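Local structure of glucose-6-phosphate dehydrogenase (Trypanosoma cruzi, 5AQ1) at residues Thr246-Ile251 / Glu371-Ile376; Asp268-His273 / Ile363-Ala368; Cys313-Tyr318 / Thr343-Arg348; Lys367-Arg372 / Leu485-Gly490. The protein catalyses the oxidation of glucose 6-phosphate to 6-phosphogluconolactone with reduction of NADP+, the entry reaction of the pentose phosphate pathway. All blocks are in the same frame, centred on the assembly; numbering follows the deposited sequence.

Contact 1. Residues Thr246-Ile251 / Glu371-Ile376. With BG6 (6-O-phosphono-beta-D-glucopyranose), chain F.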
# COMPACT_ATOMS: atom_id res chain seq x y z
N THR B 246 -3.63 22.42 -16.26
CA THR B 246 -3.47 23.83 -16.62
C THR B 246 -3.52 24.09 -18.12
O THR B 246 -2.87 23.41 -18.91
CB THR B 246 -2.12 24.36 -16.08
OG1 THR B 246 -2.09 24.19 -14.66
CG2 THR B 246 -1.93 25.83 -16.44
N PHE B 247 -4.30 25.11 -18.49
CA PHE B 247 -4.41 25.58 -19.87
C PHE B 247 -4.14 27.08 -19.87
O PHE B 247 -4.81 27.83 -19.16
CB PHE B 247 -5.80 25.26 -20.43
CG PHE B 247 -6.13 25.95 -21.72
CD1 PHE B 247 -6.70 27.22 -21.72
CD2 PHE B 247 -5.90 25.33 -22.94
CE1 PHE B 247 -7.02 27.86 -22.91
CE2 PHE B 247 -6.21 25.97 -24.13
CZ PHE B 247 -6.78 27.23 -24.12
N LYS B 248 -3.17 27.51 -20.66
CA LYS B 248 -2.88 28.93 -20.84
C LYS B 248 -2.70 29.26 -22.31
O LYS B 248 -2.18 28.45 -23.07
CB LYS B 248 -1.61 29.33 -20.10
CG LYS B 248 -1.58 29.01 -18.62
CD LYS B 248 -0.33 29.64 -18.02
CE LYS B 248 -0.05 29.16 -16.61
NZ LYS B 248 1.29 29.66 -16.18
N GLU B 249 -3.13 30.46 -22.69
CA GLU B 249 -2.90 30.98 -24.04
C GLU B 249 -2.53 32.45 -23.93
O GLU B 249 -3.00 33.15 -23.03
CB GLU B 249 -4.15 30.83 -24.91
CG GLU B 249 -4.28 29.47 -25.58
CD GLU B 249 -5.54 29.35 -26.41
OE1 GLU B 249 -6.42 30.23 -26.32
OE2 GLU B 249 -5.67 28.36 -27.16
N LYS B 250 -1.68 32.90 -24.85
CA LYS B 250 -1.35 34.32 -24.95
C LYS B 250 -2.43 35.05 -25.73
O LYS B 250 -2.75 36.20 -25.43
CB LYS B 250 0.00 34.52 -25.64
CG LYS B 250 1.16 33.83 -24.93
CD LYS B 250 2.51 34.29 -25.47
CE LYS B 250 2.93 35.61 -24.84
NZ LYS B 250 4.01 36.28 -25.61
N ILE B 251 -3.00 34.38 -26.73
CA ILE B 251 -4.05 34.98 -27.56
C ILE B 251 -5.28 35.35 -26.74
O ILE B 251 -5.56 34.73 -25.71
CB ILE B 251 -4.47 34.07 -28.73
CG1 ILE B 251 -4.95 32.69 -28.24
CG2 ILE B 251 -3.33 33.91 -29.73
CD1 ILE B 251 -5.79 31.95 -29.26
N GLU B 371 1.82 33.07 -21.04
CA GLU B 371 2.40 32.04 -21.91
C GLU B 371 1.35 31.11 -22.50
O GLU B 371 0.20 31.08 -22.05
CB GLU B 371 3.45 31.22 -21.14
CG GLU B 371 2.91 30.45 -19.93
CD GLU B 371 3.95 29.56 -19.26
OE1 GLU B 371 5.08 29.45 -19.78
OE2 GLU B 371 3.63 28.96 -18.21
N ARG B 372 1.76 30.36 -23.51
CA ARG B 372 0.98 29.25 -24.02
C ARG B 372 1.45 28.00 -23.30
O ARG B 372 2.64 27.69 -23.30
CB ARG B 372 1.19 29.10 -25.53
CG ARG B 372 0.45 27.91 -26.13
CD ARG B 372 0.11 28.14 -27.59
NE ARG B 372 -0.61 27.00 -28.16
CZ ARG B 372 -0.04 25.91 -28.67
NH1 ARG B 372 1.29 25.78 -28.70
NH2 ARG B 372 -0.80 24.94 -29.16
N LEU B 373 0.52 27.28 -22.67
CA LEU B 373 0.87 26.08 -21.92
C LEU B 373 -0.31 25.13 -21.79
O LEU B 373 -1.45 25.55 -21.59
CB LEU B 373 1.36 26.45 -20.52
CG LEU B 373 1.78 25.29 -19.61
CD1 LEU B 373 2.98 24.55 -20.17
CD2 LEU B 373 2.07 25.79 -18.20
N LEU B 374 -0.00 23.84 -21.92
CA LEU B 374 -0.90 22.78 -21.50
C LEU B 374 -0.07 21.76 -20.74
O LEU B 374 0.75 21.06 -21.35
CB LEU B 374 -1.59 22.11 -22.69
CG LEU B 374 -2.54 20.95 -22.38
CD1 LEU B 374 -3.75 21.44 -21.60
CD2 LEU B 374 -2.97 20.26 -23.66
N ASP B 375 -0.24 21.70 -19.42
CA ASP B 375 0.47 20.69 -18.64
C ASP B 375 -0.37 20.06 -17.54
O ASP B 375 -1.39 20.61 -17.11
CB ASP B 375 1.83 21.21 -18.12
CG ASP B 375 1.71 22.19 -16.94
OD1 ASP B 375 0.59 22.48 -16.47
OD2 ASP B 375 2.77 22.65 -16.47
N ILE B 376 0.09 18.89 -17.12
CA ILE B 376 -0.54 18.12 -16.06
C ILE B 376 0.52 17.97 -14.97
O ILE B 376 1.65 17.60 -15.26
CB ILE B 376 -0.95 16.73 -16.58
CG1 ILE B 376 -1.95 16.85 -17.72
CG2 ILE B 376 -1.54 15.88 -15.45
CD1 ILE B 376 -2.01 15.64 -18.62
C1 BG6 F . -10.48 25.03 -29.25
C2 BG6 F . -11.11 26.17 -28.44
O1 BG6 F . -11.23 23.83 -29.09
O5 BG6 F . -9.14 24.81 -28.80
C3 BG6 F . -10.26 27.42 -28.57
O2 BG6 F . -12.45 26.42 -28.90
C4 BG6 F . -8.85 27.09 -28.11
O3 BG6 F . -10.79 28.50 -27.79
C5 BG6 F . -8.29 25.96 -28.96
O4 BG6 F . -8.03 28.26 -28.23
C6 BG6 F . -6.86 25.61 -28.55
O6 BG6 F . -6.42 24.43 -29.22
P BG6 F . -4.86 24.05 -29.23
O1P BG6 F . -4.45 24.04 -27.78
O2P BG6 F . -4.81 22.69 -29.87
O3P BG6 F . -4.24 25.15 -30.06
O HOH W 1 -0.84 21.90 -14.12
O HOH W 2 -3.69 26.39 -26.79
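Thr246-Lys248 and Leu373-Asp375 are the ends of neighbouring antiparallel strands in the large sheet of the C-terminal domain, and just beyond their pairing the chain enters the glucose 6-phosphate pocket. Thr246-Asp375 and Lys248-Leu373 are hydrogen-bonded pairs, with Phe247-Leu374 the non-hydrogen-bonded pair between them. Each flanking pair exchanges two backbone bonds, Lys248 N reaching Leu373 O at 2.8 Å.

On the face of Thr246, Lys248, Leu373 and Asp375, CB of Lys248 packs against CB of Leu373. The side chains of Thr246 and Asp375 run side by side, CB of Thr246 lying 3.3 Å from OD1 of Asp375, and a water joins that OD1 to the threonine OG1. OG1 also bonds Arg364, and OD2 of Asp375 pairs with Arg377. The extended Lys248 chain crosses Glu371 so that NZ meets OE2 at 3.2 Å, on the anti side of the carboxylate. With chi1 at 61°, Glu371 CG is flanked by main-chain atoms on both sides, which carries the acid back toward the lysine.

Past the paired residues, Glu249 OE2 accepts the O4 hydroxyl of the sugar at 2.6 Å, and its other oxygen forms a salt bridge with Lys367. The Phe247 ring offers its edge to that same O4. A second water bridges Glu249 OE2 and phosphate O1P, with a weak further bond from Arg372 NE. The Arg372 guanidinium turns its edge to the phosphate, NH2 standing 3.6 Å from O3P. The strand end thus brings together a carboxylate for the O4 hydroxyl and a guanidinium that probably helps stabilise the phosphate.

Contact 2. Residues Asp268-His273 / Ile363-Ala368. With BG6 (6-O-phosphono-beta-D-glucopyranose), chain F.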
# COMPACT_ATOMS: atom_id res chain seq x y z
N ASP B 268 -15.72 26.42 -23.26
CA ASP B 268 -14.79 26.39 -24.39
C ASP B 268 -13.71 25.32 -24.26
O ASP B 268 -13.42 24.61 -25.23
CB ASP B 268 -14.15 27.76 -24.59
CG ASP B 268 -13.40 27.88 -25.91
OD1 ASP B 268 -13.91 27.42 -26.95
OD2 ASP B 268 -12.29 28.46 -25.91
N VAL B 269 -13.10 25.21 -23.08
CA VAL B 269 -11.98 24.26 -22.88
C VAL B 269 -12.07 23.36 -21.64
O VAL B 269 -11.54 22.25 -21.66
CB VAL B 269 -10.61 24.98 -22.86
CG1 VAL B 269 -10.44 25.82 -24.13
CG2 VAL B 269 -10.46 25.87 -21.64
N ILE B 270 -12.70 23.82 -20.56
CA ILE B 270 -12.73 23.04 -19.32
C ILE B 270 -13.70 21.86 -19.41
O ILE B 270 -13.34 20.73 -19.11
CB ILE B 270 -13.07 23.92 -18.10
CG1 ILE B 270 -11.95 24.94 -17.87
CG2 ILE B 270 -13.27 23.06 -16.85
CD1 ILE B 270 -12.17 25.88 -16.71
N GLN B 271 -14.93 22.14 -19.86
CA GLN B 271 -15.97 21.12 -19.98
C GLN B 271 -15.60 19.96 -20.91
O GLN B 271 -16.10 18.85 -20.74
CB GLN B 271 -17.28 21.76 -20.45
CG GLN B 271 -18.45 20.80 -20.59
CD GLN B 271 -18.51 20.09 -21.93
OE1 GLN B 271 -17.82 20.46 -22.89
NE2 GLN B 271 -19.33 19.06 -22.01
N ASN B 272 -14.72 20.23 -21.87
CA ASN B 272 -14.34 19.22 -22.85
C ASN B 272 -12.86 18.82 -22.73
O ASN B 272 -12.56 17.73 -22.25
CB ASN B 272 -14.69 19.68 -24.28
CG ASN B 272 -14.43 21.16 -24.51
OD1 ASN B 272 -13.28 21.59 -24.59
ND2 ASN B 272 -15.50 21.95 -24.62
N HIS B 273 -11.95 19.70 -23.13
CA HIS B 273 -10.53 19.32 -23.23
C HIS B 273 -9.96 18.85 -21.90
O HIS B 273 -9.36 17.78 -21.81
CB HIS B 273 -9.69 20.49 -23.75
CG HIS B 273 -10.09 20.96 -25.12
ND1 HIS B 273 -10.31 20.10 -26.17
CD2 HIS B 273 -10.27 22.21 -25.61
CE1 HIS B 273 -10.63 20.80 -27.25
NE2 HIS B 273 -10.61 22.08 -26.93
N ILE B 363 -8.37 22.52 -11.70
CA ILE B 363 -8.48 22.73 -13.14
C ILE B 363 -8.37 24.22 -13.39
O ILE B 363 -9.16 24.99 -12.84
CB ILE B 363 -9.83 22.26 -13.72
CG1 ILE B 363 -10.22 20.87 -13.19
CG2 ILE B 363 -9.80 22.28 -15.24
CD1 ILE B 363 -9.47 19.73 -13.82
N ARG B 364 -7.40 24.65 -14.20
CA ARG B 364 -7.32 26.06 -14.56
C ARG B 364 -7.12 26.26 -16.06
O ARG B 364 -6.44 25.49 -16.73
CB ARG B 364 -6.25 26.79 -13.75
CG ARG B 364 -4.87 26.18 -13.82
CD ARG B 364 -3.91 26.94 -12.93
NE ARG B 364 -2.53 26.61 -13.24
CZ ARG B 364 -1.48 27.40 -13.03
NH1 ARG B 364 -1.63 28.61 -12.50
NH2 ARG B 364 -0.27 26.98 -13.38
N ALA B 365 -7.76 27.32 -16.57
CA ALA B 365 -7.77 27.61 -17.99
C ALA B 365 -7.97 29.11 -18.18
O ALA B 365 -8.88 29.69 -17.59
CB ALA B 365 -8.88 26.83 -18.68
N GLY B 366 -7.12 29.72 -18.98
CA GLY B 366 -7.25 31.15 -19.26
C GLY B 366 -6.66 31.56 -20.59
O GLY B 366 -5.71 30.95 -21.07
N LYS B 367 -7.26 32.59 -21.18
CA LYS B 367 -6.73 33.24 -22.37
C LYS B 367 -6.14 34.59 -21.94
O LYS B 367 -6.40 35.06 -20.83
CB LYS B 367 -7.82 33.42 -23.42
CG LYS B 367 -8.26 32.12 -24.08
CD LYS B 367 -9.38 32.33 -25.09
CE LYS B 367 -9.83 31.03 -25.73
NZ LYS B 367 -9.02 30.65 -26.92
N ALA B 368 -5.35 35.20 -22.82
CA ALA B 368 -4.67 36.46 -22.53
C ALA B 368 -3.77 36.37 -21.28
O ALA B 368 -3.79 37.25 -20.42
CB ALA B 368 -5.67 37.60 -22.38
C1 BG6 F . -10.48 25.03 -29.25
C2 BG6 F . -11.11 26.17 -28.44
O1 BG6 F . -11.23 23.83 -29.09
O5 BG6 F . -9.14 24.81 -28.80
C3 BG6 F . -10.26 27.42 -28.57
O2 BG6 F . -12.45 26.42 -28.90
C4 BG6 F . -8.85 27.09 -28.11
O3 BG6 F . -10.79 28.50 -27.79
C5 BG6 F . -8.29 25.96 -28.96
O4 BG6 F . -8.03 28.26 -28.23
C6 BG6 F . -6.86 25.61 -28.55
O6 BG6 F . -6.42 24.43 -29.22
P BG6 F . -4.86 24.05 -29.23
O1P BG6 F . -4.45 24.04 -27.78
O2P BG6 F . -4.81 22.69 -29.87
O3P BG6 F . -4.24 25.15 -30.06
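Lys367 comes down from the end of strand 361-366 to meet Asp268 of helix 264-282 at the bound sugar. Its CB rests against the carbonyl oxygen of Ile251, and the chain runs extended as far as CE, which passes 3.6 Å from Asp268 OD2 and close to O3 of the ligand. A bend at the last torsion (chi4 -86°) then turns NZ to the sugar, where it donates to O4 and O3, each at 2.9 Å. NZ, which is also paired with Glu249, stays 4.1 Å from Asp268 OD2, beyond a salt bridge.

Asp268 takes the two neighbouring hydroxyls from the helix side: O2 donates to OD1 at 2.6 Å and O3 donates to OD2. One turn on, His273 approaches in the plane of its ring, and NE2 and the sugar O1 are hydrogen-bonded at 2.8 Å, with either as possible donor. The other ring nitrogen, ND1, bonds Asp210, while Tyr212 stacks on the imidazole.

Behind these polar ends the helix lies on the strand through apolar contacts alone. Ala365 CB is the hub, touched by Val269 CG2 at 3.5 Å and by CG1 of Ile270. The CG2 branch of Ile270 crosses Ile363 to meet its CG2 at 3.9 Å.

The hydroxyl O3 is thus gripped from strand and helix, and with the bonds at O1, O2 and O4 this probably sets how the sugar lies. His273 stands at the anomeric hydroxyl, the group oxidised in the reaction, consistent with a part in the chemistry.

Contact 3. Residues Cys313-Tyr318 / Thr343-Arg348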
# COMPACT_ATOMS: atom_id res chain seq x y z
N CYS B 313 -14.36 28.16 -6.84
CA CYS B 313 -13.82 28.64 -8.11
C CYS B 313 -13.45 30.12 -8.06
O CYS B 313 -13.98 30.87 -7.24
CB CYS B 313 -14.81 28.39 -9.26
SG CYS B 313 -16.02 29.70 -9.52
N VAL B 314 -12.53 30.51 -8.94
CA VAL B 314 -12.18 31.91 -9.15
C VAL B 314 -12.27 32.20 -10.65
O VAL B 314 -11.61 31.55 -11.45
CB VAL B 314 -10.77 32.26 -8.65
CG1 VAL B 314 -10.42 33.71 -8.97
CG2 VAL B 314 -10.66 32.00 -7.15
N LEU B 315 -13.09 33.18 -11.01
CA LEU B 315 -13.32 33.55 -12.40
C LEU B 315 -12.59 34.84 -12.74
O LEU B 315 -12.36 35.68 -11.87
CB LEU B 315 -14.82 33.73 -12.66
CG LEU B 315 -15.60 32.53 -13.19
CD1 LEU B 315 -15.13 31.21 -12.62
CD2 LEU B 315 -17.08 32.74 -12.91
N GLY B 316 -12.23 34.98 -14.01
CA GLY B 316 -11.55 36.17 -14.49
C GLY B 316 -11.97 36.57 -15.89
O GLY B 316 -12.38 35.74 -16.70
N GLN B 317 -11.84 37.87 -16.18
CA GLN B 317 -12.13 38.44 -17.49
C GLN B 317 -11.04 39.46 -17.80
O GLN B 317 -10.86 40.42 -17.04
CB GLN B 317 -13.50 39.12 -17.47
CG GLN B 317 -14.00 39.64 -18.80
CD GLN B 317 -15.24 40.48 -18.65
OE1 GLN B 317 -15.17 41.62 -18.20
NE2 GLN B 317 -16.39 39.93 -19.03
N TYR B 318 -10.30 39.27 -18.89
CA TYR B 318 -9.10 40.07 -19.13
C TYR B 318 -9.40 41.52 -19.54
O TYR B 318 -10.37 41.79 -20.24
CB TYR B 318 -8.14 39.40 -20.14
CG TYR B 318 -8.54 39.43 -21.60
CD1 TYR B 318 -8.20 40.50 -22.42
CD2 TYR B 318 -9.23 38.36 -22.18
CE1 TYR B 318 -8.55 40.52 -23.76
CE2 TYR B 318 -9.59 38.37 -23.51
CZ TYR B 318 -9.25 39.45 -24.30
OH TYR B 318 -9.60 39.47 -25.63
N THR B 343 -13.02 34.79 -19.17
CA THR B 343 -11.92 34.37 -20.03
C THR B 343 -10.90 33.54 -19.23
O THR B 343 -9.97 32.97 -19.81
CB THR B 343 -11.22 35.58 -20.68
OG1 THR B 343 -10.62 36.40 -19.66
CG2 THR B 343 -12.21 36.41 -21.48
N PHE B 344 -11.09 33.48 -17.91
CA PHE B 344 -10.19 32.77 -17.00
C PHE B 344 -11.01 32.08 -15.90
O PHE B 344 -12.00 32.63 -15.41
CB PHE B 344 -9.21 33.77 -16.37
CG PHE B 344 -8.29 33.16 -15.34
CD1 PHE B 344 -8.70 33.04 -14.02
CD2 PHE B 344 -7.02 32.74 -15.68
CE1 PHE B 344 -7.86 32.50 -13.06
CE2 PHE B 344 -6.17 32.19 -14.73
CZ PHE B 344 -6.59 32.07 -13.42
N ALA B 345 -10.58 30.89 -15.49
CA ALA B 345 -11.25 30.17 -14.41
C ALA B 345 -10.34 29.15 -13.74
O ALA B 345 -9.68 28.37 -14.42
CB ALA B 345 -12.50 29.48 -14.93
N VAL B 346 -10.30 29.17 -12.41
CA VAL B 346 -9.70 28.09 -11.62
C VAL B 346 -10.82 27.40 -10.87
O VAL B 346 -11.60 28.05 -10.18
CB VAL B 346 -8.69 28.59 -10.57
CG1 VAL B 346 -7.99 27.41 -9.91
CG2 VAL B 346 -7.67 29.52 -11.18
N LEU B 347 -10.88 26.07 -10.99
CA LEU B 347 -11.87 25.26 -10.29
C LEU B 347 -11.16 24.28 -9.36
O LEU B 347 -10.08 23.79 -9.69
CB LEU B 347 -12.70 24.47 -11.31
CG LEU B 347 -13.96 25.12 -11.88
CD1 LEU B 347 -13.74 26.55 -12.31
CD2 LEU B 347 -14.47 24.29 -13.04
N ARG B 348 -11.76 24.02 -8.20
CA ARG B 348 -11.36 22.89 -7.36
C ARG B 348 -12.45 21.83 -7.41
O ARG B 348 -13.58 22.09 -6.99
CB ARG B 348 -11.09 23.31 -5.91
CG ARG B 348 -10.74 22.13 -5.01
CD ARG B 348 -10.20 22.55 -3.65
NE ARG B 348 -11.24 23.08 -2.76
CZ ARG B 348 -11.26 24.29 -2.21
NH1 ARG B 348 -10.29 25.18 -2.42
NH2 ARG B 348 -12.27 24.63 -1.42
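Thr343 turns OG1 between its backbone N and carbonyl carbon (chi1 64°), and a similar torsion in Tyr318 (chi1 75°) swings the ring across the threonine, bringing OG1 and CG2 to its CD2 side. Thr343 OG1 accepts the backbone N of Tyr318 at 3.0 Å and lies at the edge of the tyrosine ring. Its methyl CG2 touches the ring at CD2, 3.6 Å away. OG1 also bonds the hydroxyl of Tyr487, while Tyr318 OH goes to the backbone of Thr253.

Beside this pair the strands form a classic beta bulge, in which two residues, Thr343 and Phe344, are set against the single Gly316. Gly316 O receives Phe344 N at 2.9 Å and, weakly, Thr343 N. The Phe344 ring turns its edge to the backbone at Leu315 and Gly316. Farther along, Val314 and Val346 exchange a regular pair of backbone bonds, and on the other face Leu315 CD1 meets Ala345 CB at 3.9 Å and Cys313 CB meets Leu347 CD1.

Helix 495-504 covers the face of Val314, Phe344 and Val346 through Phe500 and Ala497, and helix 460-479 covers Leu315 and Leu347. Strand 361-366 flanks strand 344-349, and strand 484-488 flanks strand 313-319.

Contact 4. Residues Lys367-Arg372 / Leu485-Gly490. With BG6 (6-O-phosphono-beta-D-glucopyranose), chain F.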
# COMPACT_ATOMS: atom_id res chain seq x y z
N LYS B 367 -7.26 32.59 -21.18
CA LYS B 367 -6.73 33.24 -22.37
C LYS B 367 -6.14 34.59 -21.94
O LYS B 367 -6.40 35.06 -20.83
CB LYS B 367 -7.82 33.42 -23.42
CG LYS B 367 -8.26 32.12 -24.08
CD LYS B 367 -9.38 32.33 -25.09
CE LYS B 367 -9.83 31.03 -25.73
NZ LYS B 367 -9.02 30.65 -26.92
N ALA B 368 -5.35 35.20 -22.82
CA ALA B 368 -4.67 36.46 -22.53
C ALA B 368 -3.77 36.37 -21.28
O ALA B 368 -3.79 37.25 -20.42
CB ALA B 368 -5.67 37.60 -22.38
N LEU B 369 -2.98 35.30 -21.21
CA LEU B 369 -2.06 35.08 -20.09
C LEU B 369 -0.59 35.25 -20.54
O LEU B 369 -0.33 35.58 -21.70
CB LEU B 369 -2.29 33.70 -19.48
CG LEU B 369 -3.64 33.49 -18.79
CD1 LEU B 369 -3.78 32.04 -18.37
CD2 LEU B 369 -3.80 34.41 -17.59
N GLU B 370 0.35 35.05 -19.62
CA GLU B 370 1.78 35.25 -19.92
C GLU B 370 2.42 34.24 -20.89
O GLU B 370 3.46 34.53 -21.48
CB GLU B 370 2.66 35.35 -18.66
CG GLU B 370 2.12 34.82 -17.34
CD GLU B 370 1.76 33.35 -17.35
OE1 GLU B 370 2.67 32.50 -17.18
OE2 GLU B 370 0.57 33.04 -17.50
N GLU B 371 1.82 33.07 -21.04
CA GLU B 371 2.40 32.04 -21.91
C GLU B 371 1.35 31.11 -22.50
O GLU B 371 0.20 31.08 -22.05
CB GLU B 371 3.45 31.22 -21.14
CG GLU B 371 2.91 30.45 -19.93
CD GLU B 371 3.95 29.56 -19.26
OE1 GLU B 371 5.08 29.45 -19.78
OE2 GLU B 371 3.63 28.96 -18.21
N ARG B 372 1.76 30.36 -23.51
CA ARG B 372 0.98 29.25 -24.02
C ARG B 372 1.45 28.00 -23.30
O ARG B 372 2.64 27.69 -23.30
CB ARG B 372 1.19 29.10 -25.53
CG ARG B 372 0.45 27.91 -26.13
CD ARG B 372 0.11 28.14 -27.59
NE ARG B 372 -0.61 27.00 -28.16
CZ ARG B 372 -0.04 25.91 -28.67
NH1 ARG B 372 1.29 25.78 -28.70
NH2 ARG B 372 -0.80 24.94 -29.16
N LEU B 485 -13.35 38.57 -11.82
CA LEU B 485 -12.28 39.49 -11.48
C LEU B 485 -11.51 39.93 -12.71
O LEU B 485 -11.29 39.13 -13.62
CB LEU B 485 -11.33 38.83 -10.49
CG LEU B 485 -11.97 38.48 -9.15
CD1 LEU B 485 -11.15 37.41 -8.49
CD2 LEU B 485 -12.09 39.71 -8.25
N PRO B 486 -11.07 41.20 -12.74
CA PRO B 486 -10.27 41.67 -13.85
C PRO B 486 -8.81 41.24 -13.72
O PRO B 486 -8.32 41.02 -12.62
CB PRO B 486 -10.39 43.19 -13.74
CG PRO B 486 -10.56 43.44 -12.28
CD PRO B 486 -11.34 42.27 -11.76
N TYR B 487 -8.15 41.09 -14.87
CA TYR B 487 -6.70 40.88 -14.93
C TYR B 487 -6.18 41.41 -16.26
O TYR B 487 -6.84 41.28 -17.29
CB TYR B 487 -6.35 39.40 -14.75
CG TYR B 487 -6.81 38.49 -15.87
CD1 TYR B 487 -8.12 38.03 -15.94
CD2 TYR B 487 -5.92 38.05 -16.85
CE1 TYR B 487 -8.54 37.19 -16.95
CE2 TYR B 487 -6.32 37.20 -17.87
CZ TYR B 487 -7.64 36.77 -17.91
OH TYR B 487 -8.06 35.94 -18.92
N ALA B 488 -5.01 42.03 -16.24
CA ALA B 488 -4.44 42.61 -17.45
C ALA B 488 -3.99 41.50 -18.38
O ALA B 488 -3.40 40.51 -17.94
CB ALA B 488 -3.27 43.52 -17.11
N ALA B 489 -4.29 41.65 -19.67
CA ALA B 489 -3.81 40.70 -20.67
C ALA B 489 -2.29 40.63 -20.59
O ALA B 489 -1.62 41.64 -20.41
CB ALA B 489 -4.25 41.12 -22.06
N GLY B 490 -1.75 39.41 -20.69
CA GLY B 490 -0.31 39.20 -20.57
C GLY B 490 0.15 38.93 -19.15
O GLY B 490 1.25 38.42 -18.95
C1 BG6 F . -10.48 25.03 -29.25
C2 BG6 F . -11.11 26.17 -28.44
O1 BG6 F . -11.23 23.83 -29.09
O5 BG6 F . -9.14 24.81 -28.80
C3 BG6 F . -10.26 27.42 -28.57
O2 BG6 F . -12.45 26.42 -28.90
C4 BG6 F . -8.85 27.09 -28.11
O3 BG6 F . -10.79 28.50 -27.79
C5 BG6 F . -8.29 25.96 -28.96
O4 BG6 F . -8.03 28.26 -28.23
C6 BG6 F . -6.86 25.61 -28.55
O6 BG6 F . -6.42 24.43 -29.22
P BG6 F . -4.86 24.05 -29.23
O1P BG6 F . -4.45 24.04 -27.78
O2P BG6 F . -4.81 22.69 -29.87
O3P BG6 F . -4.24 25.15 -30.06
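The loop Lys367-Arg372, which carries two residues of the glucose 6-phosphate pocket between strands 361-366 and 373-380, is held from behind by Tyr487-Gly490 at the end of an outer strand of the sheet. Tyr487 and Gly490 both hold it. A chi1 of 67° swings the Tyr487 ring toward the loop, and OH donates to the carbonyl oxygen of Lys367 at 2.7 Å. That oxygen lies in the plane of the ring, at its edge, while the hydroxyl comes in tilted 22° from the carbonyl plane.

Ala368 O, one residue on, also sits near the ring edge and receives Gly490 N at 3.0 Å. CA of Ala489 adds a CH...O contact to the same oxygen. The two alanine methyls touch, Ala368 CB to Ala489 CB, at 3.8 Å. Leu369 lies roughly perpendicular to the Tyr487 side chain, its CD2 reaching CE2 of the ring. At the exposed end, Glu370 CB lies 3.4 Å from Gly490 O.

Positive phi occurs on both sides of the contact: at Ala368 in the loop, in a left-handed conformation, and at Gly490 (phi 90°) past the end of the strand. Backbone bonds from Ala368 to Ile251 and from Leu369 to Glu249 tie another flank of the loop to the chain leaving strand 240-248. The arrangement is that of a second shell around a substrate site: Tyr487 grips the main chain of the very lysine whose NZ holds the sugar hydroxyls.

Overall arrangement
All four contacts reach the same large sheet of the C-terminal domain. Contacts 1 and 2 lie side by side, centres 9 Å apart, and meet through the salt bridge of Glu249 OE1 with Lys367 NZ (2.7 Å), so that charged side chains from both line the glucose 6-phosphate site. Contact 3 is one strand farther out: Ala345 N bonds Ala365 O of contact 2, and the side chain of Thr343 is about 10 Å from the nearest atom of the bound glucose 6-phosphate. Contact 4 shares Lys367 and Ala368 with contact 2 and Glu371 and Arg372 with contact 1; its Tyr487 OH meets Thr343 OG1 of contact 3 at 2.7 Å. The side chain of Asp268 in contact 2 is about 6 Å from the bound NADPH.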